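Glycoside hydrolase family 16 protein (Akkermansia muciniphila, PDB 6T2N) probably acts as an endo-beta-galactosidase of glycoside hydrolase family 16, cutting within mucin O-glycan chains to begin their breakdown. Local coordinates at residues D58-S63 and K68-E73; L199-D202 and D208-R211; D222-Y227 and K293-Y298. All coordinates share one frame; numbering follows the deposited sequence.

Contact 1 of 3, residues D58-S63 and K68-E73; sequences DEFNGS and KKWKPE. With CA (calcium ion), chain C.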
ATOM      1  N   ASP A  58      13.869   5.388  -3.488  1.00 77.57           N
ATOM      2  CA  ASP A  58      14.195   6.052  -2.203  1.00 80.02           C
ATOM      3  C   ASP A  58      14.858   4.985  -1.343  1.00 80.96           C
ATOM      4  O   ASP A  58      14.277   3.873  -1.178  1.00 76.55           O
ATOM      5  CB  ASP A  58      12.974   6.715  -1.540  1.00 79.17           C
ATOM      6  CG  ASP A  58      13.287   7.967  -0.723  1.00 81.27           C
ATOM      7  OD1 ASP A  58      14.366   7.987  -0.059  1.00 79.00           O
ATOM      8  OD2 ASP A  58      12.452   8.922  -0.771  1.00 83.20           O
ATOM      9  N   GLU A  59      16.078   5.292  -0.918  1.00 84.11           N
ATOM     10  CA  GLU A  59      16.833   4.432   0.008  1.00 84.86           C
ATOM     11  C   GLU A  59      16.675   5.058   1.385  1.00 82.87           C
ATOM     12  O   GLU A  59      16.999   4.377   2.344  1.00 85.49           O
ATOM     13  CB  GLU A  59      18.241   4.251  -0.548  1.00 87.83           C
ATOM     14  CG  GLU A  59      18.206   3.924  -2.039  1.00 87.31           C
ATOM     15  CD  GLU A  59      17.338   2.648  -2.340  1.00 90.20           C
ATOM     16  OE1 GLU A  59      17.819   1.607  -1.803  1.00 90.56           O
ATOM     17  OE2 GLU A  59      16.382   2.672  -3.203  1.00 82.96           O
ATOM     18  N   PHE A  60      16.080   6.255   1.451  1.00 82.05           N
ATOM     19  CA  PHE A  60      15.749   6.956   2.713  1.00 82.75           C
ATOM     20  C   PHE A  60      17.016   7.172   3.507  1.00 87.51           C
ATOM     21  O   PHE A  60      17.105   6.656   4.624  1.00 91.50           O
ATOM     22  CB  PHE A  60      14.807   6.111   3.565  1.00 81.28           C
ATOM     23  CG  PHE A  60      13.464   5.927   2.909  1.00 79.52           C
ATOM     24  CD1 PHE A  60      12.667   7.036   2.633  1.00 77.59           C
ATOM     25  CD2 PHE A  60      13.023   4.662   2.528  1.00 75.48           C
ATOM     26  CE1 PHE A  60      11.446   6.875   1.994  1.00 73.63           C
ATOM     27  CE2 PHE A  60      11.799   4.506   1.906  1.00 69.77           C
ATOM     28  CZ  PHE A  60      11.018   5.614   1.648  1.00 71.06           C
ATOM     29  N   ASN A  61      17.986   7.828   2.889  1.00 92.87           N
ATOM     30  CA  ASN A  61      19.284   8.157   3.523  1.00 96.09           C
ATOM     31  C   ASN A  61      19.310   9.640   3.849  1.00 97.01           C
ATOM     32  O   ASN A  61      20.283  10.070   4.451  1.00 99.91           O
ATOM     33  CB  ASN A  61      20.450   7.801   2.610  1.00 99.34           C
ATOM     34  CG  ASN A  61      20.618   6.304   2.568  1.00 98.89           C
ATOM     35  OD1 ASN A  61      20.501   5.667   3.619  1.00 98.00           O
ATOM     36  ND2 ASN A  61      20.798   5.750   1.373  1.00 95.57           N
ATOM     37  N   GLY A  62      18.279  10.378   3.444  1.00 97.22           N
ATOM     38  CA  GLY A  62      18.248  11.837   3.611  1.00 97.11           C
ATOM     39  C   GLY A  62      18.295  12.244   5.075  1.00 97.23           C
ATOM     40  O   GLY A  62      18.059  11.388   5.995  1.00 90.09           O
ATOM     41  N   SER A  63      18.611  13.523   5.277  1.00101.69           N
ATOM     42  CA  SER A  63      18.281  14.322   6.488  1.00102.95           C
ATOM     43  C   SER A  63      16.754  14.265   6.795  1.00 97.78           C
ATOM     44  O   SER A  63      16.388  14.303   7.971  1.00100.74           O
ATOM     45  CB  SER A  63      18.847  15.744   6.328  1.00103.10           C
ATOM     46  OG  SER A  63      18.048  16.711   7.009  1.00 98.93           O
ATOM     47  N   LYS A  68       8.848  15.789  -2.350  1.00 82.91           N
ATOM     48  CA  LYS A  68       8.634  15.658  -3.805  1.00 85.59           C
ATOM     49  C   LYS A  68       8.495  14.156  -4.101  1.00 79.72           C
ATOM     50  O   LYS A  68       8.123  13.840  -5.223  1.00 80.44           O
ATOM     51  CB  LYS A  68       9.778  16.346  -4.562  1.00 94.11           C
ATOM     52  CG  LYS A  68      10.892  15.376  -4.946  1.00103.97           C
ATOM     53  CD  LYS A  68      12.319  15.888  -5.190  1.00109.77           C
ATOM     54  CE  LYS A  68      13.171  14.740  -5.720  1.00110.26           C
ATOM     55  NZ  LYS A  68      14.623  14.945  -5.536  1.00115.28           N
ATOM     56  N   LYS A  69       8.722  13.270  -3.128  1.00 75.15           N
ATOM     57  CA  LYS A  69       8.498  11.805  -3.300  1.00 75.73           C
ATOM     58  C   LYS A  69       7.357  11.208  -2.434  1.00 71.39           C
ATOM     59  O   LYS A  69       6.712  10.223  -2.885  1.00 70.44           O
ATOM     60  CB  LYS A  69       9.817  11.095  -3.012  1.00 76.65           C
ATOM     61  CG  LYS A  69      10.696  11.015  -4.232  1.00 78.98           C
ATOM     62  CD  LYS A  69      11.882  10.128  -4.045  1.00 80.46           C
ATOM     63  CE  LYS A  69      12.973  10.503  -5.015  1.00 83.86           C
ATOM     64  NZ  LYS A  69      14.138   9.616  -4.851  1.00 86.20           N
ATOM     65  N   TRP A  70       7.142  11.714  -1.222  1.00 68.06           N
ATOM     66  CA  TRP A  70       6.127  11.196  -0.280  1.00 63.33           C
ATOM     67  C   TRP A  70       5.345  12.350   0.328  1.00 63.49           C
ATOM     68  O   TRP A  70       5.921  13.425   0.499  1.00 69.27           O
ATOM     69  CB  TRP A  70       6.793  10.379   0.804  1.00 63.60           C
ATOM     70  CG  TRP A  70       7.788   9.402   0.281  1.00 66.62           C
ATOM     71  CD1 TRP A  70       9.141   9.563   0.217  1.00 69.91           C
ATOM     72  CD2 TRP A  70       7.505   8.101  -0.249  1.00 68.03           C
ATOM     73  NE1 TRP A  70       9.729   8.435  -0.275  1.00 70.17           N
ATOM     74  CE2 TRP A  70       8.748   7.526  -0.593  1.00 69.92           C
ATOM     75  CE3 TRP A  70       6.330   7.371  -0.474  1.00 68.96           C
ATOM     76  CZ2 TRP A  70       8.845   6.257  -1.173  1.00 66.28           C
ATOM     77  CZ3 TRP A  70       6.433   6.104  -1.009  1.00 69.09           C
ATOM     78  CH2 TRP A  70       7.677   5.553  -1.342  1.00 67.44           C
ATOM     79  N   LYS A  71       4.073  12.119   0.633  1.00 60.70           N
ATOM     80  CA  LYS A  71       3.244  13.066   1.397  1.00 61.50           C
ATOM     81  C   LYS A  71       2.551  12.267   2.471  1.00 59.98           C
ATOM     82  O   LYS A  71       2.323  11.082   2.302  1.00 59.49           O
ATOM     83  CB  LYS A  71       2.326  13.886   0.501  1.00 63.67           C
ATOM     84  CG  LYS A  71       3.111  14.883  -0.327  1.00 69.68           C
ATOM     85  CD  LYS A  71       2.215  15.832  -1.080  1.00 78.86           C
ATOM     86  CE  LYS A  71       2.956  16.625  -2.142  1.00 85.62           C
ATOM     87  NZ  LYS A  71       3.775  17.709  -1.546  1.00 90.51           N
ATOM     88  N   PRO A  72       2.355  12.885   3.654  1.00 64.69           N
ATOM     89  CA  PRO A  72       1.685  12.228   4.763  1.00 64.90           C
ATOM     90  C   PRO A  72       0.200  12.202   4.402  1.00 62.53           C
ATOM     91  O   PRO A  72      -0.291  13.178   3.882  1.00 67.48           O
ATOM     92  CB  PRO A  72       1.977  13.172   5.964  1.00 63.71           C
ATOM     93  CG  PRO A  72       2.058  14.527   5.332  1.00 63.70           C
ATOM     94  CD  PRO A  72       2.773  14.256   4.023  1.00 65.50           C
ATOM     95  N   GLU A  73      -0.476  11.113   4.700  1.00 59.44           N
ATOM     96  CA  GLU A  73      -1.946  11.161   4.769  1.00 59.99           C
ATOM     97  C   GLU A  73      -2.219  11.811   6.109  1.00 57.67           C
ATOM     98  O   GLU A  73      -1.436  11.522   7.006  1.00 62.38           O
ATOM     99  CB  GLU A  73      -2.559   9.762   4.697  1.00 62.89           C
ATOM    100  CG  GLU A  73      -2.265   8.966   3.438  1.00 61.59           C
ATOM    101  CD  GLU A  73      -3.313   7.885   3.240  1.00 62.50           C
ATOM    102  OE1 GLU A  73      -3.389   7.036   4.138  1.00 62.61           O
ATOM    103  OE2 GLU A  73      -4.081   7.937   2.231  1.00 58.34           O
TER
HETATM  104 CA    CA C 401      17.740   2.313   3.139  1.00113.02          CA
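Trp70 donates its indole N-H to the carboxylate of Asp58, with NE1 and OD2 2.8 Å apart. The bond is moderately bent, at 152°. Seen from the indole, OD2 lies at the ring edge, close to the ring plane. Seen from the carboxylate, NE1 approaches from above the plane, 42° out of it. Asp58 and Trp70 run alongside each other, pointing opposite ways.

The other carboxylate oxygen turns back on its own loop. Asp58 OD1 accepts from the backbone N of Phe60 at 2.9 Å, which makes an Asx turn. With one oxygen held by the turn and the other by the indole, the carboxylate has little freedom to rotate.

Phe60 supplies the apolar half. Its CG stands anti to its carbonyl carbon, and the ring meets the indole with CE1 and CZ. CZ lies 3.6 Å from Trp70 CZ2. The ring planes are 34° apart and the pair is oblique. Asp58 CB sits over one face of the Phe60 ring, toward its rim.

Lys69 lays its extended chain beside the same carboxylate, CD 3.5 Å from Asp58 OD2. Its NZ stays 4.5 Å from that oxygen, beyond a salt bridge, and bonds instead to the backbone O of Gly57. The nearby charge may still favour an ionised Asp58.

Within the Asx turn, the backbone O of Glu59 binds the calcium ion at 2.3 Å; Gly98 and Asp297 complete the protein ligands. Trp70 is buried between the two sheets of the family 16 fold. It touches Val299 of strand 292-302 on one sheet and Leu269 and Leu271 of strand 267-275 on the other, while Phe60 packs on Ile296 and Leu95.

Contact 2 of 3, residues L199-D202 and D208-R211; sequences LSPD and DASR
The backbone N of Ala209 donates to the backbone O of Leu199 at 2.7 Å. This bond crosses the neck of the loop that joins the antiparallel strands 192-198 and 211-216, which lie at one end of a sheet of the family 16 beta-sandwich. The N-H...O angle is 142°, so the bond is clearly bent, while the donor lies nearly in line with the carbonyl bond, at 169°. The strand pairing itself continues just inside the neck, where Arg211 is bonded to Phe197 through the backbone.

Ala209 faces the 199-202 segment with its methyl group. CB lies alongside the pyrrolidine ring of Pro201, 3.9 Å from Pro201 CB, and also near Leu199 O. The methyl thus fills the corner beside the polar bond, with the proline forming its outer, exposed wall.

The buried Leu199 side chain packs nearby. Its CG sits between the backbone N and the carbonyl carbon (chi1 76°). This turns the CD2 branch toward the carbonyl of Ala209 and the start of the Arg211 guanidinium. The rest of the leucine meets Thr253 and Phe263.

Asp208 has its CG anti to the backbone N, which places OD2 within bonding reach of ND1 of His198, the residue just before the 199-202 segment. The arginine chain runs extended from CG to NE, and NH1 bonds to OG1 of Thr252. Leu199 CD2 approaches this chain obliquely, 4.2 Å from Arg211 NE.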
ATOM      1  N   LEU A 199     -11.101  -5.322  -7.218  1.00 52.30           N
ATOM      2  CA  LEU A 199     -11.660  -4.991  -8.560  1.00 53.18           C
ATOM      3  C   LEU A 199     -13.086  -5.499  -8.628  1.00 54.04           C
ATOM      4  O   LEU A 199     -13.466  -6.403  -7.828  1.00 54.70           O
ATOM      5  CB  LEU A 199     -10.845  -5.600  -9.703  1.00 53.90           C
ATOM      6  CG  LEU A 199     -10.982  -7.086 -10.011  1.00 55.83           C
ATOM      7  CD1 LEU A 199     -10.439  -7.253 -11.405  1.00 62.08           C
ATOM      8  CD2 LEU A 199     -10.207  -8.011  -9.082  1.00 52.63           C
ATOM      9  N   SER A 200     -13.873  -4.903  -9.493  1.00 55.53           N
ATOM     10  CA  SER A 200     -15.281  -5.311  -9.577  1.00 60.75           C
ATOM     11  C   SER A 200     -15.366  -6.455 -10.577  1.00 59.59           C
ATOM     12  O   SER A 200     -14.449  -6.676 -11.363  1.00 56.12           O
ATOM     13  CB  SER A 200     -16.161  -4.174  -9.898  1.00 64.86           C
ATOM     14  OG  SER A 200     -16.296  -4.066 -11.294  1.00 73.20           O
ATOM     15  N   PRO A 201     -16.417  -7.285 -10.475  1.00 59.87           N
ATOM     16  CA  PRO A 201     -16.469  -8.503 -11.263  1.00 62.18           C
ATOM     17  C   PRO A 201     -16.563  -8.132 -12.751  1.00 65.61           C
ATOM     18  O   PRO A 201     -15.867  -8.703 -13.514  1.00 71.05           O
ATOM     19  CB  PRO A 201     -17.653  -9.277 -10.676  1.00 61.56           C
ATOM     20  CG  PRO A 201     -18.476  -8.268  -9.882  1.00 61.06           C
ATOM     21  CD  PRO A 201     -17.564  -7.110  -9.571  1.00 60.54           C
ATOM     22  N   ASP A 202     -17.374  -7.151 -13.107  1.00 67.88           N
ATOM     23  CA  ASP A 202     -17.495  -6.573 -14.470  1.00 71.66           C
ATOM     24  C   ASP A 202     -17.217  -5.083 -14.334  1.00 74.82           C
ATOM     25  O   ASP A 202     -17.003  -4.644 -13.195  1.00 78.12           O
ATOM     26  CB  ASP A 202     -18.922  -6.792 -14.929  1.00 76.39           C
ATOM     27  CG  ASP A 202     -19.908  -6.583 -13.790  1.00 75.33           C
ATOM     28  OD1 ASP A 202     -19.641  -5.717 -12.947  1.00 75.07           O
ATOM     29  OD2 ASP A 202     -20.925  -7.293 -13.741  1.00 81.24           O
ATOM     30  N   ASP A 208     -16.681  -6.029  -4.549  1.00 57.68           N
ATOM     31  CA  ASP A 208     -15.210  -6.264  -4.499  1.00 58.88           C
ATOM     32  C   ASP A 208     -14.987  -7.750  -4.820  1.00 61.70           C
ATOM     33  O   ASP A 208     -15.242  -8.633  -3.930  1.00 63.25           O
ATOM     34  CB  ASP A 208     -14.659  -5.782  -3.152  1.00 55.94           C
ATOM     35  CG  ASP A 208     -13.167  -5.925  -2.995  1.00 55.23           C
ATOM     36  OD1 ASP A 208     -12.468  -6.027  -4.034  1.00 52.02           O
ATOM     37  OD2 ASP A 208     -12.726  -5.932  -1.816  1.00 61.28           O
ATOM     38  N   ALA A 209     -14.680  -8.042  -6.085  1.00 61.91           N
ATOM     39  CA  ALA A 209     -14.405  -9.423  -6.540  1.00 66.71           C
ATOM     40  C   ALA A 209     -12.912  -9.589  -6.376  1.00 64.22           C
ATOM     41  O   ALA A 209     -12.194  -9.485  -7.360  1.00 74.43           O
ATOM     42  CB  ALA A 209     -14.841  -9.669  -7.972  1.00 68.73           C
ATOM     43  N   SER A 210     -12.468  -9.726  -5.145  1.00 62.95           N
ATOM     44  CA  SER A 210     -11.027  -9.711  -4.829  1.00 60.21           C
ATOM     45  C   SER A 210     -10.473 -11.109  -5.105  1.00 58.90           C
ATOM     46  O   SER A 210     -11.246 -12.075  -5.141  1.00 63.51           O
ATOM     47  CB  SER A 210     -10.792  -9.249  -3.420  1.00 59.34           C
ATOM     48  OG  SER A 210     -11.096 -10.304  -2.519  1.00 62.35           O
ATOM     49  N   ARG A 211      -9.186 -11.179  -5.378  1.00 58.65           N
ATOM     50  CA  ARG A 211      -8.394 -12.421  -5.516  1.00 59.92           C
ATOM     51  C   ARG A 211      -7.141 -12.219  -4.680  1.00 57.87           C
ATOM     52  O   ARG A 211      -6.548 -11.134  -4.812  1.00 62.05           O
ATOM     53  CB  ARG A 211      -8.065 -12.621  -6.991  1.00 63.07           C
ATOM     54  CG  ARG A 211      -9.117 -12.051  -7.938  1.00 62.78           C
ATOM     55  CD  ARG A 211      -8.929 -12.635  -9.322  1.00 66.54           C
ATOM     56  NE  ARG A 211      -9.749 -11.955 -10.309  1.00 71.57           N
ATOM     57  CZ  ARG A 211      -9.647 -12.123 -11.632  1.00 71.89           C
ATOM     58  NH1 ARG A 211      -8.776 -12.990 -12.118  1.00 75.78           N
ATOM     59  NH2 ARG A 211     -10.424 -11.447 -12.467  1.00 70.20           N
TER

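Contact 3 of 3, residues D222-Y227 and K293-Y298; sequences DDFHTY and KFLIDY. With CA (calcium ion), chain C.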
ATOM      1  N   ASP A 222      11.016 -10.783  12.752  1.00 74.88           N
ATOM      2  CA  ASP A 222      12.477 -10.732  13.058  1.00 81.06           C
ATOM      3  C   ASP A 222      13.224  -9.941  11.967  1.00 81.88           C
ATOM      4  O   ASP A 222      13.730  -8.836  12.288  1.00 82.61           O
ATOM      5  CB  ASP A 222      13.117 -12.109  13.265  1.00 82.67           C
ATOM      6  CG  ASP A 222      12.554 -12.890  14.444  1.00 83.94           C
ATOM      7  OD1 ASP A 222      11.529 -12.442  15.049  1.00 81.42           O
ATOM      8  OD2 ASP A 222      13.131 -13.957  14.734  1.00 85.46           O
ATOM      9  N   ASP A 223      13.280 -10.446  10.724  1.00 83.47           N
ATOM     10  CA  ASP A 223      14.077  -9.802   9.645  1.00 80.88           C
ATOM     11  C   ASP A 223      13.217  -8.994   8.676  1.00 75.11           C
ATOM     12  O   ASP A 223      11.967  -9.092   8.677  1.00 76.33           O
ATOM     13  CB  ASP A 223      14.870 -10.789   8.808  1.00 82.79           C
ATOM     14  CG  ASP A 223      15.777 -11.652   9.645  1.00 89.09           C
ATOM     15  OD1 ASP A 223      16.486 -11.125  10.526  1.00 94.64           O
ATOM     16  OD2 ASP A 223      15.748 -12.841   9.417  1.00 93.13           O
ATOM     17  N   PHE A 224      13.935  -8.168   7.927  1.00 73.91           N
ATOM     18  CA  PHE A 224      13.474  -7.441   6.730  1.00 72.35           C
ATOM     19  C   PHE A 224      13.206  -8.472   5.625  1.00 73.67           C
ATOM     20  O   PHE A 224      13.957  -9.462   5.456  1.00 78.59           O
ATOM     21  CB  PHE A 224      14.561  -6.457   6.271  1.00 74.93           C
ATOM     22  CG  PHE A 224      14.626  -5.109   6.947  1.00 73.56           C
ATOM     23  CD1 PHE A 224      15.305  -4.935   8.144  1.00 74.10           C
ATOM     24  CD2 PHE A 224      14.035  -4.000   6.358  1.00 72.16           C
ATOM     25  CE1 PHE A 224      15.372  -3.688   8.744  1.00 74.26           C
ATOM     26  CE2 PHE A 224      14.083  -2.754   6.968  1.00 73.67           C
ATOM     27  CZ  PHE A 224      14.761  -2.596   8.160  1.00 74.56           C
ATOM     28  N   HIS A 225      12.165  -8.220   4.844  1.00 70.46           N
ATOM     29  CA  HIS A 225      11.791  -9.013   3.662  1.00 65.89           C
ATOM     30  C   HIS A 225      11.459  -8.071   2.522  1.00 65.94           C
ATOM     31  O   HIS A 225      10.866  -7.020   2.786  1.00 67.25           O
ATOM     32  CB  HIS A 225      10.622  -9.874   4.032  1.00 65.01           C
ATOM     33  CG  HIS A 225      10.975 -10.890   5.050  1.00 67.09           C
ATOM     34  ND1 HIS A 225      10.652 -10.725   6.371  1.00 69.63           N
ATOM     35  CD2 HIS A 225      11.567 -12.091   4.936  1.00 68.78           C
ATOM     36  CE1 HIS A 225      11.053 -11.779   7.052  1.00 71.84           C
ATOM     37  NE2 HIS A 225      11.603 -12.636   6.182  1.00 73.21           N
ATOM     38  N   THR A 226      11.859  -8.439   1.303  1.00 71.61           N
ATOM     39  CA  THR A 226      11.576  -7.678   0.063  1.00 69.36           C
ATOM     40  C   THR A 226      10.239  -8.129  -0.525  1.00 69.82           C
ATOM     41  O   THR A 226      10.020  -9.363  -0.693  1.00 72.82           O
ATOM     42  CB  THR A 226      12.670  -7.878  -0.968  1.00 72.06           C
ATOM     43  OG1 THR A 226      13.935  -7.865  -0.307  1.00 70.96           O
ATOM     44  CG2 THR A 226      12.568  -6.810  -2.027  1.00 75.80           C
ATOM     45  N   TYR A 227       9.360  -7.164  -0.759  1.00 68.23           N
ATOM     46  CA  TYR A 227       8.008  -7.368  -1.326  1.00 65.69           C
ATOM     47  C   TYR A 227       8.105  -6.869  -2.763  1.00 63.24           C
ATOM     48  O   TYR A 227       8.581  -5.782  -2.969  1.00 65.84           O
ATOM     49  CB  TYR A 227       6.973  -6.673  -0.435  1.00 64.44           C
ATOM     50  CG  TYR A 227       6.888  -7.214   0.973  1.00 65.28           C
ATOM     51  CD1 TYR A 227       6.187  -8.368   1.276  1.00 64.25           C
ATOM     52  CD2 TYR A 227       7.544  -6.586   2.018  1.00 70.83           C
ATOM     53  CE1 TYR A 227       6.128  -8.883   2.566  1.00 66.96           C
ATOM     54  CE2 TYR A 227       7.505  -7.092   3.315  1.00 72.34           C
ATOM     55  CZ  TYR A 227       6.791  -8.247   3.603  1.00 69.57           C
ATOM     56  OH  TYR A 227       6.758  -8.733   4.887  1.00 70.30           O
ATOM     57  N   LYS A 293       7.043   0.275  15.591  1.00 62.85           N
ATOM     58  CA  LYS A 293       7.601   0.847  14.325  1.00 63.79           C
ATOM     59  C   LYS A 293       7.423  -0.066  13.081  1.00 58.44           C
ATOM     60  O   LYS A 293       7.575  -1.280  13.162  1.00 59.09           O
ATOM     61  CB  LYS A 293       9.085   1.119  14.556  1.00 67.77           C
ATOM     62  CG  LYS A 293       9.411   2.177  15.584  1.00 73.01           C
ATOM     63  CD  LYS A 293      10.908   2.461  15.709  1.00 78.99           C
ATOM     64  CE  LYS A 293      11.256   3.169  17.009  1.00 85.99           C
ATOM     65  NZ  LYS A 293      12.694   3.537  17.082  1.00 91.33           N
ATOM     66  N   PHE A 294       7.217   0.535  11.928  1.00 56.65           N
ATOM     67  CA  PHE A 294       7.228  -0.155  10.612  1.00 60.54           C
ATOM     68  C   PHE A 294       8.389   0.498   9.870  1.00 63.28           C
ATOM     69  O   PHE A 294       8.348   1.777   9.752  1.00 66.41           O
ATOM     70  CB  PHE A 294       5.876  -0.004   9.885  1.00 58.26           C
ATOM     71  CG  PHE A 294       5.663  -0.673   8.550  1.00 55.58           C
ATOM     72  CD1 PHE A 294       6.315  -1.832   8.186  1.00 58.57           C
ATOM     73  CD2 PHE A 294       4.672  -0.212   7.702  1.00 56.85           C
ATOM     74  CE1 PHE A 294       6.032  -2.488   6.991  1.00 56.04           C
ATOM     75  CE2 PHE A 294       4.389  -0.862   6.510  1.00 55.48           C
ATOM     76  CZ  PHE A 294       5.102  -1.979   6.143  1.00 54.67           C
ATOM     77  N   LEU A 295       9.392  -0.310   9.494  1.00 61.67           N
ATOM     78  CA  LEU A 295      10.628   0.184   8.860  1.00 63.27           C
ATOM     79  C   LEU A 295      10.605  -0.193   7.388  1.00 65.81           C
ATOM     80  O   LEU A 295      10.479  -1.415   7.089  1.00 70.38           O
ATOM     81  CB  LEU A 295      11.816  -0.455   9.576  1.00 65.92           C
ATOM     82  CG  LEU A 295      11.841  -0.194  11.078  1.00 67.27           C
ATOM     83  CD1 LEU A 295      13.059  -0.810  11.714  1.00 69.10           C
ATOM     84  CD2 LEU A 295      11.782   1.301  11.365  1.00 67.01           C
ATOM     85  N   ILE A 296      10.730   0.792   6.498  1.00 66.00           N
ATOM     86  CA  ILE A 296      10.924   0.505   5.044  1.00 66.40           C
ATOM     87  C   ILE A 296      12.384   0.810   4.723  1.00 67.80           C
ATOM     88  O   ILE A 296      12.763   2.011   4.738  1.00 68.35           O
ATOM     89  CB  ILE A 296       9.972   1.328   4.156  1.00 63.77           C
ATOM     90  CG1 ILE A 296       8.519   0.931   4.362  1.00 63.42           C
ATOM     91  CG2 ILE A 296      10.369   1.209   2.714  1.00 65.01           C
ATOM     92  CD1 ILE A 296       7.817   1.793   5.352  1.00 65.99           C
ATOM     93  N   ASP A 297      13.181  -0.213   4.444  1.00 67.05           N
ATOM     94  CA  ASP A 297      14.582   0.053   4.032  1.00 70.51           C
ATOM     95  C   ASP A 297      14.570   0.771   2.669  1.00 68.06           C
ATOM     96  O   ASP A 297      15.252   1.768   2.525  1.00 71.96           O
ATOM     97  CB  ASP A 297      15.447  -1.202   4.129  1.00 72.31           C
ATOM     98  CG  ASP A 297      16.931  -0.910   4.023  1.00 77.68           C
ATOM     99  OD1 ASP A 297      17.427   0.060   4.658  1.00 86.31           O
ATOM    100  OD2 ASP A 297      17.587  -1.665   3.327  1.00 83.79           O
ATOM    101  N   TYR A 298      13.845   0.309   1.668  1.00 66.73           N
ATOM    102  CA  TYR A 298      13.877   1.003   0.360  1.00 67.47           C
ATOM    103  C   TYR A 298      12.625   0.741  -0.482  1.00 64.70           C
ATOM    104  O   TYR A 298      11.829  -0.209  -0.244  1.00 61.47           O
ATOM    105  CB  TYR A 298      15.157   0.662  -0.410  1.00 69.16           C
ATOM    106  CG  TYR A 298      15.370  -0.789  -0.737  1.00 70.29           C
ATOM    107  CD1 TYR A 298      14.573  -1.459  -1.662  1.00 71.46           C
ATOM    108  CD2 TYR A 298      16.402  -1.497  -0.149  1.00 72.18           C
ATOM    109  CE1 TYR A 298      14.799  -2.794  -1.980  1.00 70.76           C
ATOM    110  CE2 TYR A 298      16.647  -2.827  -0.463  1.00 73.66           C
ATOM    111  CZ  TYR A 298      15.845  -3.475  -1.380  1.00 71.51           C
ATOM    112  OH  TYR A 298      16.080  -4.782  -1.638  1.00 71.62           O
TER
HETATM  113 CA    CA C 401      17.740   2.313   3.139  1.00113.02          CA
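The ring of Phe224 lies across Leu295 and Asp297, meeting each side chain at about a right angle. Strand 292-302 is interrupted here by a classic beta bulge, in which Asp297 and Tyr298 both face Arg151 of strand 146-153. The contact spans two strands of one antiparallel sheet of the family 16 beta-sandwich; strand 146-153 pairs with both and so separates them.

Phe224 precedes strand 225-231. Its CG is anti to the carbonyl carbon (chi1 -83°), and this sends the ring past Arg151 of strand 146-153 to strand 292-302. CE2 comes 3.5 Å from Asp297 CB, an oblique approach. CZ meets Leu295 CB at 3.9 Å. The ring also touches Cys99.

Asp297 offers the phenylalanine its methylene and the calcium ion its OD1 and its backbone O. Its carboxylate plane is turned 68° from the Phe224 ring. Asp297 OD1 lies 2.7 Å from the calcium ion and Asp297 O 2.6 Å, so one residue grips calcium twice. Glu59 and Gly98 add their backbone oxygens. Phe224 thus packs directly behind a metal ligand.

Farther along, Thr226 and Tyr298 make a looser approach across Arg151. The phenol end of the tyrosine comes near both branches of the threonine, with Tyr298 OH 4.0 Å from Thr226 OG1.

From the N terminus, contact 1 comes first and closes the short loop between strand 57-58 of the antiparallel sheet and strand 71-72 of the mixed sheet, tying the two together. Contact 2 follows, drawing together the neck of the loop between strands 192-198 and 211-216 of the mixed sheet. Contact 3 spans the longest interval, within the antiparallel sheet, joining the start of strand 225-231 to strand 292-302. The three follow in series; none nests or crosses. Contacts 1 and 3 touch: Phe60 meets the backbone of Ile296 and Asp297, Glu59 packs on Tyr298, and both share the calcium ion. Contact 2 lies across the chain's centre, its own centre about 32 Å from that of contact 1.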